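Local atomic coordinates of valine-pyruvate aminotransferase (Salmonella typhimurium, PDB entry 3G7Q), a protein that probably transfers the amino group of L-valine to pyruvate, using pyridoxal 5'-phosphate, and so takes part in making alanine. Residues A[45-50]-A[305-310]; A[52-57]-A[294-299]; A[186-191]-A[197-202]; A[220-223]-A[228-231]. One frame throughout, in Å; residues are numbered along the deposited sequence.

Contacts 1 and 2 share helix 45-61, which runs past helix 299-325 in contact 1 and past the end of helix 285-295 in contact 2; both lie well away from the centre of the chain and are partly buried. Contact 1 is purely apolar, whereas contact 2 depends on one arginine, salt-bridged at its edge and covered on a face by a leucine. Contacts 3 and 4 are buried nearer the centre, at the ends of neighbouring strands of the large sheet, contact 3 including a helix start; they touch through Pro189. A buried arginine dominates contact 3, while backbone bonds close contact 4. Ile307 and Lys308 pack on residues 228-231, and Tyr50 joins contacts 1 and 2.

Contact 1 (A[45-50]-A[305-310]); sequences PAMQDY and TVIKPF. With EDO (1,2-ethanediol), chain E.
No aromatic ring or other flat group carries the contact of Met47 and Ala46 with Val306 and Ile307; it is made by aliphatic carbons and the selenium of Met47, a selenomethionine. The motif is a nearly antiparallel helix pair. The short segments 45-50 and 305-310 approach to 10.0 Å between axes, at an angle of 153°. Helix 45-61 begins here and lies against helix 299-325 close to its N-terminal end.

The chain of Met47 bends at every torsion, with CG anti to the carbonyl carbon (chi1 -65°), and the resulting curl brings selenium and methyl to the other helix. SE rests on Val306 CG1 at 3.7 Å and on Ile307 CG1 at 4.0 Å. Val306 sends its CG1 branch across the gap, and this same methyl meets Ala46 CB at 4.0 Å, so it sits between two residues of the opposing turn. Ile307 reaches Met47 at about a right angle. Leu302, one turn earlier on the same helix, adds to the apolar setting of Met47, and Ile307 also packs on Ile229 and Leu251.

The helix is irregular where it is met. A wider pi-type turn spans 305-307, and a kink follows where the proline nitrogen of Pro309 makes no bond to the preceding turn; the Phe310 N to Val306 O bond is weak at 3.3 Å. Lys308 leaves in another direction, and in the conformer given its NZ donates to O1 of a 1,2-ethanediol, probably from the crystallisation liquor, at 2.7 Å. Back at the interface, the terminal methyl CE of Met47 lies 4.0 Å from Ile307 CD1.

Contact 2 (A[52-57]-A[294-299]); sequences QTLLTD and IKRNDL
Arg296 NH1 gives the shortest polar bond between the two segments, a salt bridge to Asp57 OD2 at 3.2 Å. The hydrogen bond in it is fairly straight, 159° at the hydrogen. OD2 receives it on the anti lone pair, away from the other oxygen, and lies almost in the guanidinium plane; the carboxylate is turned 35° from that plane. Glu292, one turn back, is the stronger partner of Arg296 and takes its NE in a second salt bridge, so acids meet the guanidinium at more than one point of its rim.

One face of the guanidinium is covered by Leu54, whose CD1 stands 3.5 Å above the plane over its centre. The arginine reaches that place by an extended chain from CG to NE. With acids at the edge and a methyl on a face, the group is limited in how it can turn.

Within 52-57, Gln52 O accepts from both Thr56 N and Thr56 OG1, which arrive from opposite faces of its plane; the hydroxyl comes to 2.8 Å of Gln52 O. Opposite, helix 285-295 stops in a Schellman motif at Asn297, where phi turns positive (57°).

Helix 45-61 thus lies beside the end of helix 285-295, with Leu54 packed also on Met293. Its Gln52, Leu55 and Thr56 meet the second subunit, where Gln52 NE2 bonds to Val59 O of that chain, and Leu299 begins helix 299-325.

Contact 3 (A[186-191]-A[197-202]); sequences VSRPTN and ITDEEL
Arg188 grips the carbonyl oxygen of Ile197 side-on with two nitrogens, NE and NH2, each 2.9 Å from Ile197 O. Both bonds are bent, as two donors converging on one oxygen must be, and the oxygen lies close to the guanidinium plane. The same NH2 also makes a salt bridge to Asp199 OD1, at 2.8 Å and 158°; the carboxylate stands nearly upright to the guanidinium, 75° between planes. Arg235 supplies further partners, its carbonyl taking Arg188 NH1 and its N-H meeting Asp199 OD1. Over one face sits Leu202 CD2, 3.4 Å above the plane and offset toward the rim. Ile197 crosses the arginine chain at about a right angle, its CG2 3.5 Å from Arg188 CD.

The arginine chain is extended, its CG anti to the backbone nitrogen (chi1 -165°), which carries the charged end from just past strand 181-187 to the start of helix 199-211. Behind it Val186 packs on Leu202. A water joins the loops, donating to Ser187 O and accepting from Thr190 OG1 and Ile197 N.

Farther out, Thr198 and Glu201 form a capping box that sets the helix start: Thr198 N donates to Glu201 OE1 and Glu201 N to Thr198 OG1. Strand, helix and strand 216-219 make a beta-alpha-beta unit. The connection runs through the cis peptide before Pro189 and through Asn191, which opens the Asn-Pro-Thr-Gly sequence characteristic of this aminotransferase family.

The buried arginine therefore has one acid and two carbonyls as partners, and its charge probably offsets the nearness of Asp199 OD2 to Glu233 OE2.

Contact 4 (A[220-223]-A[228-231]); sequences NAYG and GIIF
Tyr222 and Ile229 set their side chains obliquely, the isoleucine arriving at the edge of the ring. Ile229 CD1 lies near the ring plane, 4.2 Å from Tyr222 CD1, so the touch is light and neither ring face is used by this partner. The tyrosine has CG anti to its carbonyl carbon, beside the backbone nitrogen. Its side chain also packs on Pro189, Lys250 and Ala339. Ile229 continues from the ring toward Ile307 and Tyr311 of helix 299-325.

The backbones are joined by one sound bond and one weak one. Gly228 N donates to Gly223 O at 2.8 Å and 152°, from well above the carbonyl plane. Ile229 N lies 2.9 Å from Tyr222 O, but an angle of only 125° at the hydrogen makes this bond weak.

The pieces are turns in the long loop between strands 216-219 and 242-247 of the large sheet. Residues 220-223 form a type I turn closed by Gly223 N to Asn220 O at 3.2 Å. Residues 220-222, after Asp219 at the end of strand 216-219, give the Asp-x-Ala-Tyr pattern common in class I aminotransferases. On the other side Ile229 is the centre of an inverse gamma turn, with a weak bond from Ile230 N to Gly228 O. Gly228 enters that turn with positive phi (73°).

Tyr222 O and Ile229 O, both acceptors, lie 3.4 Å apart without a bond. Ile229 has further backbone bonding to Ala339, and Asn220 ND2 makes a weak bond to Arg188 O.

Contact 1 (A[45-50]-A[305-310])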
loop_
_atom_site.group_PDB
_atom_site.type_symbol
_atom_site.label_atom_id
_atom_site.label_comp_id
_atom_site.label_asym_id
_atom_site.label_seq_id
_atom_site.Cartn_x
_atom_site.Cartn_y
_atom_site.Cartn_z
ATOM N N PRO A 45 1.602 5.965 27.467
ATOM C CA PRO A 45 0.399 5.491 28.195
ATOM C C PRO A 45 -0.872 6.302 27.981
ATOM O O PRO A 45 -1.922 5.708 27.735
ATOM C CB PRO A 45 0.852 5.523 29.658
ATOM C CG PRO A 45 2.310 5.262 29.576
ATOM C CD PRO A 45 2.781 6.005 28.356
ATOM N N ALA A 46 -0.778 7.638 28.030
ATOM C CA ALA A 46 -1.935 8.494 27.826
ATOM C C ALA A 46 -2.516 8.337 26.424
ATOM O O ALA A 46 -3.753 8.414 26.236
ATOM C CB ALA A 46 -1.580 9.982 28.113
HETATM N N MSE A 47 -1.652 8.112 25.439
HETATM C CA MSE A 47 -2.110 7.907 24.046
HETATM C C MSE A 47 -2.762 6.542 23.886
HETATM O O MSE A 47 -3.787 6.427 23.206
HETATM C CB MSE A 47 -0.976 8.105 23.038
HETATM C CG MSE A 47 -0.441 9.529 22.996
HETATM SE SE MSE A 47 -1.758 10.881 22.536
HETATM C CE MSE A 47 -2.233 10.222 20.771
ATOM N N GLN A 48 -2.200 5.516 24.507
ATOM C CA GLN A 48 -2.813 4.182 24.419
ATOM C C GLN A 48 -4.202 4.210 25.041
ATOM O O GLN A 48 -5.156 3.646 24.484
ATOM C CB GLN A 48 -1.925 3.145 25.080
ATOM C CG GLN A 48 -0.540 2.970 24.419
ATOM C CD GLN A 48 -0.562 2.399 22.997
ATOM O OE1 GLN A 48 0.443 2.452 22.286
ATOM N NE2 GLN A 48 -1.695 1.826 22.591
ATOM N N ASP A 49 -4.344 4.914 26.166
ATOM C CA ASP A 49 -5.650 5.054 26.806
ATOM C C ASP A 49 -6.619 5.808 25.891
ATOM O O ASP A 49 -7.775 5.410 25.737
ATOM C CB ASP A 49 -5.535 5.820 28.142
ATOM C CG ASP A 49 -4.780 5.048 29.217
ATOM O OD1 ASP A 49 -4.564 3.818 29.086
ATOM O OD2 ASP A 49 -4.411 5.695 30.226
ATOM N N TYR A 50 -6.143 6.897 25.294
ATOM C CA TYR A 50 -6.949 7.674 24.364
ATOM C C TYR A 50 -7.431 6.808 23.201
ATOM O O TYR A 50 -8.610 6.787 22.901
ATOM C CB TYR A 50 -6.163 8.866 23.797
ATOM C CG TYR A 50 -6.981 9.624 22.794
ATOM C CD1 TYR A 50 -7.874 10.622 23.197
ATOM C CD2 TYR A 50 -6.891 9.325 21.434
ATOM C CE1 TYR A 50 -8.646 11.300 22.270
ATOM C CE2 TYR A 50 -7.670 9.980 20.513
ATOM C CZ TYR A 50 -8.534 10.970 20.921
ATOM O OH TYR A 50 -9.292 11.618 19.978
ATOM N N THR A 305 0.199 18.718 23.560
ATOM C CA THR A 305 0.185 18.580 25.026
ATOM C C THR A 305 0.513 17.215 25.599
ATOM O O THR A 305 0.766 17.097 26.792
ATOM C CB THR A 305 -1.194 19.015 25.557
ATOM O OG1 THR A 305 -2.177 18.055 25.201
ATOM C CG2 THR A 305 -1.582 20.384 24.976
ATOM N N VAL A 306 0.536 16.193 24.764
ATOM C CA VAL A 306 0.823 14.841 25.251
ATOM C C VAL A 306 2.052 14.257 24.553
ATOM O O VAL A 306 3.026 13.854 25.198
ATOM C CB VAL A 306 -0.388 13.913 25.048
ATOM C CG1 VAL A 306 -0.037 12.456 25.427
ATOM C CG2 VAL A 306 -1.596 14.414 25.854
ATOM N N ILE A 307 2.012 14.249 23.228
ATOM C CA ILE A 307 3.096 13.681 22.441
ATOM C C ILE A 307 4.402 14.478 22.547
ATOM O O ILE A 307 5.420 13.928 22.972
ATOM C CB ILE A 307 2.673 13.531 20.967
ATOM C CG1 ILE A 307 1.519 12.516 20.846
ATOM C CG2 ILE A 307 3.860 13.095 20.103
ATOM C CD1 ILE A 307 0.913 12.406 19.455
ATOM N N LYS A 308 4.390 15.749 22.167
ATOM C CA LYS A 308 5.628 16.514 22.196
ATOM C C LYS A 308 6.331 16.479 23.575
ATOM O O LYS A 308 7.522 16.207 23.650
ATOM C CB LYS A 308 5.371 17.965 21.766
ATOM C CG LYS A 308 6.609 18.841 21.833
ATOM C CD LYS A 308 6.314 20.235 21.318
ATOM C CE LYS A 308 7.374 21.222 21.763
ATOM N NZ LYS A 308 7.140 22.600 21.214
ATOM N N PRO A 309 5.609 16.767 24.667
ATOM C CA PRO A 309 6.325 16.750 25.964
ATOM C C PRO A 309 6.904 15.402 26.374
ATOM O O PRO A 309 7.926 15.352 27.069
ATOM C CB PRO A 309 5.269 17.197 26.976
ATOM C CG PRO A 309 4.128 17.630 26.205
ATOM C CD PRO A 309 4.198 17.153 24.834
ATOM N N PHE A 310 6.223 14.323 26.007
ATOM C CA PHE A 310 6.718 12.988 26.285
ATOM C C PHE A 310 8.076 12.780 25.629
ATOM O O PHE A 310 9.019 12.345 26.282
ATOM C CB PHE A 310 5.748 11.913 25.780
ATOM C CG PHE A 310 6.284 10.504 25.933
ATOM C CD1 PHE A 310 7.092 9.933 24.960
ATOM C CD2 PHE A 310 5.953 9.763 27.052
ATOM C CE1 PHE A 310 7.578 8.617 25.139
ATOM C CE2 PHE A 310 6.427 8.487 27.214
ATOM C CZ PHE A 310 7.235 7.929 26.260
HETATM C C1 EDO E . 10.443 23.264 22.937
HETATM O O1 EDO E . 9.672 23.381 21.698
HETATM C C2 EDO E . 10.313 21.883 23.608
HETATM O O2 EDO E . 9.390 21.985 24.732
#

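Contact 2 (A[52-57]-A[294-299])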
loop_
_atom_site.group_PDB
_atom_site.type_symbol
_atom_site.label_atom_id
_atom_site.label_comp_id
_atom_site.label_asym_id
_atom_site.label_seq_id
_atom_site.Cartn_x
_atom_site.Cartn_y
_atom_site.Cartn_z
ATOM N N GLN A 52 -7.667 3.542 22.997
ATOM C CA GLN A 52 -8.567 2.495 23.468
ATOM C C GLN A 52 -9.989 3.031 23.638
ATOM O O GLN A 52 -10.978 2.376 23.243
ATOM C CB GLN A 52 -8.049 1.867 24.763
ATOM C CG GLN A 52 -8.962 0.814 25.356
ATOM C CD GLN A 52 -9.196 -0.386 24.434
ATOM O OE1 GLN A 52 -8.306 -0.791 23.682
ATOM N NE2 GLN A 52 -10.351 -0.988 24.554
ATOM N N THR A 53 -10.115 4.226 24.203
ATOM C CA THR A 53 -11.429 4.824 24.385
ATOM C C THR A 53 -12.040 5.210 23.039
ATOM O O THR A 53 -13.221 5.008 22.807
ATOM C CB THR A 53 -11.341 6.063 25.309
ATOM O OG1 THR A 53 -10.789 5.650 26.559
ATOM C CG2 THR A 53 -12.719 6.698 25.532
ATOM N N LEU A 54 -11.229 5.782 22.158
ATOM C CA LEU A 54 -11.718 6.168 20.851
ATOM C C LEU A 54 -12.229 4.943 20.078
ATOM O O LEU A 54 -13.308 4.970 19.478
ATOM C CB LEU A 54 -10.614 6.832 20.062
ATOM C CG LEU A 54 -10.980 7.340 18.677
ATOM C CD1 LEU A 54 -12.091 8.430 18.756
ATOM C CD2 LEU A 54 -9.732 7.849 17.971
ATOM N N LEU A 55 -11.441 3.882 20.088
ATOM C CA LEU A 55 -11.840 2.655 19.380
ATOM C C LEU A 55 -13.110 2.077 19.974
ATOM O O LEU A 55 -13.992 1.601 19.250
ATOM C CB LEU A 55 -10.695 1.650 19.421
ATOM C CG LEU A 55 -9.512 2.008 18.507
ATOM C CD1 LEU A 55 -8.294 1.155 18.857
ATOM C CD2 LEU A 55 -9.889 1.854 16.993
ATOM N N THR A 56 -13.218 2.115 21.301
ATOM C CA THR A 56 -14.420 1.627 21.963
ATOM C C THR A 56 -15.632 2.410 21.479
ATOM O O THR A 56 -16.667 1.813 21.125
ATOM C CB THR A 56 -14.276 1.676 23.500
ATOM O OG1 THR A 56 -13.230 0.769 23.899
ATOM C CG2 THR A 56 -15.596 1.309 24.190
ATOM N N ASP A 57 -15.522 3.733 21.417
ATOM C CA ASP A 57 -16.641 4.562 20.945
ATOM C C ASP A 57 -16.991 4.291 19.488
ATOM O O ASP A 57 -18.162 4.212 19.124
ATOM C CB ASP A 57 -16.313 6.050 21.057
ATOM C CG ASP A 57 -16.159 6.525 22.496
ATOM O OD1 ASP A 57 -16.611 5.842 23.435
ATOM O OD2 ASP A 57 -15.576 7.599 22.674
ATOM N N ILE A 294 -10.143 14.765 14.403
ATOM C CA ILE A 294 -10.297 16.148 13.917
ATOM C C ILE A 294 -11.638 16.720 14.376
ATOM O O ILE A 294 -11.706 17.844 14.878
ATOM C CB ILE A 294 -10.164 16.227 12.392
ATOM C CG1 ILE A 294 -8.715 15.960 11.998
ATOM C CG2 ILE A 294 -10.614 17.604 11.872
ATOM C CD1 ILE A 294 -8.513 15.679 10.522
ATOM N N LYS A 295 -12.694 15.931 14.224
ATOM C CA LYS A 295 -14.048 16.318 14.671
ATOM C C LYS A 295 -14.110 16.630 16.161
ATOM O O LYS A 295 -14.783 17.572 16.578
ATOM C CB LYS A 295 -15.022 15.184 14.357
ATOM C CG LYS A 295 -16.459 15.417 14.754
ATOM C CD LYS A 295 -17.332 14.212 14.373
ATOM N N ARG A 296 -13.391 15.844 16.964
ATOM C CA ARG A 296 -13.363 16.042 18.403
ATOM C C ARG A 296 -12.350 17.100 18.856
ATOM O O ARG A 296 -12.229 17.347 20.057
ATOM C CB ARG A 296 -13.044 14.726 19.097
ATOM C CG ARG A 296 -14.056 13.634 18.844
ATOM C CD ARG A 296 -13.648 12.359 19.513
ATOM N NE ARG A 296 -14.654 11.330 19.238
ATOM C CZ ARG A 296 -14.872 10.258 19.997
ATOM N NH1 ARG A 296 -14.201 10.055 21.132
ATOM N NH2 ARG A 296 -15.808 9.394 19.636
ATOM N N ASN A 297 -11.648 17.713 17.907
ATOM C CA ASN A 297 -10.634 18.729 18.186
ATOM C C ASN A 297 -9.546 18.172 19.114
ATOM O O ASN A 297 -9.085 18.855 20.027
ATOM C CB ASN A 297 -11.271 20.002 18.762
ATOM C CG ASN A 297 -10.357 21.213 18.666
ATOM O OD1 ASN A 297 -9.734 21.461 17.628
ATOM N ND2 ASN A 297 -10.282 21.980 19.746
ATOM N N ASP A 298 -9.149 16.923 18.867
ATOM C CA ASP A 298 -8.126 16.251 19.659
ATOM C C ASP A 298 -6.784 16.121 18.951
ATOM O O ASP A 298 -5.772 15.915 19.617
ATOM C CB ASP A 298 -8.575 14.832 20.000
ATOM C CG ASP A 298 -9.716 14.799 20.983
ATOM O OD1 ASP A 298 -9.839 15.748 21.779
ATOM O OD2 ASP A 298 -10.458 13.790 20.963
ATOM N N LEU A 299 -6.752 16.223 17.627
ATOM C CA LEU A 299 -5.514 15.898 16.902
ATOM C C LEU A 299 -4.360 16.855 17.242
ATOM O O LEU A 299 -3.269 16.425 17.633
ATOM C CB LEU A 299 -5.802 15.831 15.396
ATOM C CG LEU A 299 -4.654 15.443 14.466
ATOM C CD1 LEU A 299 -4.084 14.079 14.858
ATOM C CD2 LEU A 299 -5.141 15.495 12.990
#

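Contact 3 (A[186-191]-A[197-202])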
loop_
_atom_site.group_PDB
_atom_site.type_symbol
_atom_site.label_atom_id
_atom_site.label_comp_id
_atom_site.label_asym_id
_atom_site.label_seq_id
_atom_site.Cartn_x
_atom_site.Cartn_y
_atom_site.Cartn_z
ATOM N N VAL A 186 13.599 17.384 1.139
ATOM C CA VAL A 186 14.090 17.576 2.497
ATOM C C VAL A 186 13.027 17.026 3.454
ATOM O O VAL A 186 11.892 16.787 3.064
ATOM C CB VAL A 186 14.357 19.053 2.843
ATOM C CG1 VAL A 186 15.437 19.635 1.986
ATOM C CG2 VAL A 186 13.072 19.882 2.727
ATOM N N SER A 187 13.408 16.775 4.692
ATOM C CA SER A 187 12.454 16.364 5.731
ATOM C C SER A 187 12.592 17.415 6.822
ATOM O O SER A 187 13.621 18.108 6.882
ATOM C CB SER A 187 12.742 14.960 6.248
ATOM O OG SER A 187 14.085 14.880 6.720
ATOM N N ARG A 188 11.566 17.572 7.671
ATOM C CA ARG A 188 11.615 18.575 8.727
ATOM C C ARG A 188 10.580 18.308 9.800
ATOM O O ARG A 188 9.389 18.515 9.557
ATOM C CB ARG A 188 11.352 19.971 8.138
ATOM C CG ARG A 188 11.707 21.140 9.020
ATOM C CD ARG A 188 11.226 22.429 8.378
ATOM N NE ARG A 188 11.912 23.604 8.881
ATOM C CZ ARG A 188 11.381 24.831 8.955
ATOM N NH1 ARG A 188 10.110 25.050 8.626
ATOM N NH2 ARG A 188 12.096 25.842 9.399
ATOM N N PRO A 189 10.992 17.809 10.979
ATOM C CA PRO A 189 12.334 17.368 11.412
ATOM C C PRO A 189 12.778 16.135 10.656
ATOM O O PRO A 189 11.965 15.401 10.082
ATOM C CB PRO A 189 12.157 17.006 12.885
ATOM C CG PRO A 189 10.839 17.650 13.304
ATOM C CD PRO A 189 10.001 17.686 12.057
ATOM N N THR A 190 14.084 15.893 10.692
ATOM C CA THR A 190 14.687 14.845 9.881
ATOM C C THR A 190 15.018 13.538 10.596
ATOM O O THR A 190 15.498 13.542 11.724
ATOM C CB THR A 190 16.012 15.393 9.299
ATOM O OG1 THR A 190 15.741 16.553 8.505
ATOM C CG2 THR A 190 16.762 14.335 8.450
ATOM N N ASN A 191 14.683 12.440 9.923
ATOM C CA ASN A 191 15.205 11.114 10.243
ATOM C C ASN A 191 16.417 11.066 9.273
ATOM O O ASN A 191 16.237 11.099 8.055
ATOM C CB ASN A 191 14.152 10.053 9.942
ATOM C CG ASN A 191 14.676 8.620 10.015
ATOM O OD1 ASN A 191 15.892 8.361 10.188
ATOM N ND2 ASN A 191 13.751 7.646 9.821
ATOM N N ILE A 197 15.843 21.922 9.510
ATOM C CA ILE A 197 16.360 22.901 8.578
ATOM C C ILE A 197 15.812 24.301 8.949
ATOM O O ILE A 197 14.631 24.439 9.270
ATOM C CB ILE A 197 16.013 22.451 7.135
ATOM C CG1 ILE A 197 16.604 23.409 6.115
ATOM C CG2 ILE A 197 14.473 22.255 6.970
ATOM C CD1 ILE A 197 16.334 22.981 4.684
ATOM N N THR A 198 16.666 25.323 8.927
ATOM C CA THR A 198 16.291 26.662 9.402
ATOM C C THR A 198 15.295 27.338 8.466
ATOM O O THR A 198 15.189 26.991 7.277
ATOM C CB THR A 198 17.495 27.583 9.615
ATOM O OG1 THR A 198 18.038 28.009 8.348
ATOM C CG2 THR A 198 18.578 26.906 10.508
ATOM N N ASP A 199 14.529 28.291 9.000
ATOM C CA ASP A 199 13.620 29.043 8.148
ATOM C C ASP A 199 14.353 29.649 6.941
ATOM O O ASP A 199 13.855 29.564 5.825
ATOM C CB ASP A 199 12.914 30.171 8.906
ATOM C CG ASP A 199 12.036 29.668 10.022
ATOM O OD1 ASP A 199 11.527 28.541 9.925
ATOM O OD2 ASP A 199 11.873 30.417 10.987
ATOM N N GLU A 200 15.534 30.192 7.170
ATOM C CA GLU A 200 16.314 30.843 6.111
ATOM C C GLU A 200 16.752 29.829 5.046
ATOM O O GLU A 200 16.649 30.084 3.853
ATOM C CB GLU A 200 17.517 31.555 6.715
ATOM C CG GLU A 200 18.291 32.450 5.749
ATOM N N GLU A 201 17.242 28.685 5.479
ATOM C CA GLU A 201 17.616 27.624 4.540
ATOM C C GLU A 201 16.439 27.148 3.701
ATOM O O GLU A 201 16.536 26.966 2.488
ATOM C CB GLU A 201 18.184 26.414 5.296
ATOM C CG GLU A 201 19.586 26.682 5.838
ATOM C CD GLU A 201 20.092 25.609 6.798
ATOM O OE1 GLU A 201 19.274 24.949 7.504
ATOM O OE2 GLU A 201 21.329 25.413 6.837
ATOM N N LEU A 202 15.306 26.942 4.346
ATOM C CA LEU A 202 14.134 26.441 3.653
ATOM C C LEU A 202 13.612 27.481 2.643
ATOM O O LEU A 202 13.222 27.110 1.528
ATOM C CB LEU A 202 13.060 26.017 4.678
ATOM C CG LEU A 202 11.875 25.219 4.117
ATOM C CD1 LEU A 202 12.356 23.926 3.484
ATOM C CD2 LEU A 202 10.851 24.941 5.246
HETATM O O HOH W 1 14.966 19.386 8.790
#

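Contact 4 (A[220-223]-A[228-231])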
loop_
_atom_site.group_PDB
_atom_site.type_symbol
_atom_site.label_atom_id
_atom_site.label_comp_id
_atom_site.label_asym_id
_atom_site.label_seq_id
_atom_site.Cartn_x
_atom_site.Cartn_y
_atom_site.Cartn_z
ATOM N N ASN A 220 7.085 15.821 6.335
ATOM C CA ASN A 220 6.613 16.370 7.624
ATOM C C ASN A 220 6.037 15.236 8.495
ATOM O O ASN A 220 5.157 15.483 9.318
ATOM C CB ASN A 220 5.550 17.415 7.340
ATOM C CG ASN A 220 5.218 18.357 8.522
ATOM O OD1 ASN A 220 4.074 18.428 8.984
ATOM N ND2 ASN A 220 6.191 19.084 8.968
ATOM N N ALA A 221 6.584 14.033 8.389
ATOM C CA ALA A 221 6.142 12.894 9.224
ATOM C C ALA A 221 6.210 13.144 10.730
ATOM O O ALA A 221 5.442 12.524 11.481
ATOM C CB ALA A 221 6.931 11.619 8.891
ATOM N N TYR A 222 7.126 14.010 11.176
ATOM C CA TYR A 222 7.299 14.281 12.586
ATOM C C TYR A 222 6.906 15.678 13.016
ATOM O O TYR A 222 6.957 15.978 14.197
ATOM C CB TYR A 222 8.782 14.059 12.991
ATOM C CG TYR A 222 9.210 12.627 12.859
ATOM C CD1 TYR A 222 8.973 11.709 13.882
ATOM C CD2 TYR A 222 9.827 12.173 11.713
ATOM C CE1 TYR A 222 9.350 10.407 13.758
ATOM C CE2 TYR A 222 10.213 10.860 11.592
ATOM C CZ TYR A 222 9.954 9.991 12.621
ATOM O OH TYR A 222 10.325 8.698 12.521
ATOM N N GLY A 223 6.512 16.522 12.075
ATOM C CA GLY A 223 6.278 17.919 12.365
ATOM C C GLY A 223 4.861 18.337 12.738
ATOM O O GLY A 223 4.038 17.535 13.152
ATOM N N GLY A 228 3.699 16.539 15.791
ATOM C CA GLY A 228 4.264 17.589 16.635
ATOM C C GLY A 228 5.484 17.209 17.446
ATOM O O GLY A 228 5.753 17.812 18.465
ATOM N N ILE A 229 6.241 16.235 16.966
ATOM C CA ILE A 229 7.483 15.810 17.637
ATOM C C ILE A 229 8.627 16.713 17.145
ATOM O O ILE A 229 9.531 16.277 16.383
ATOM C CB ILE A 229 7.769 14.317 17.411
ATOM C CG1 ILE A 229 6.548 13.433 17.752
ATOM C CG2 ILE A 229 9.011 13.884 18.295
ATOM C CD1 ILE A 229 6.603 12.003 17.313
ATOM N N ILE A 230 8.571 17.951 17.590
ATOM C CA ILE A 230 9.526 18.986 17.234
ATOM C C ILE A 230 9.791 19.829 18.448
ATOM O O ILE A 230 8.854 20.258 19.152
ATOM C CB ILE A 230 9.010 19.806 16.009
ATOM C CG1 ILE A 230 10.053 20.821 15.566
ATOM C CG2 ILE A 230 7.649 20.479 16.349
ATOM C CD1 ILE A 230 9.759 21.439 14.203
ATOM N N PHE A 231 11.074 20.086 18.703
ATOM C CA PHE A 231 11.529 20.790 19.890
ATOM C C PHE A 231 12.212 22.131 19.588
ATOM O O PHE A 231 12.866 22.726 20.454
ATOM C CB PHE A 231 12.504 19.894 20.655
ATOM C CG PHE A 231 12.084 18.428 20.704
ATOM C CD1 PHE A 231 10.824 18.060 21.159
ATOM C CD2 PHE A 231 12.958 17.420 20.323
ATOM C CE1 PHE A 231 10.447 16.757 21.208
ATOM C CE2 PHE A 231 12.575 16.117 20.366
ATOM C CZ PHE A 231 11.336 15.775 20.782
#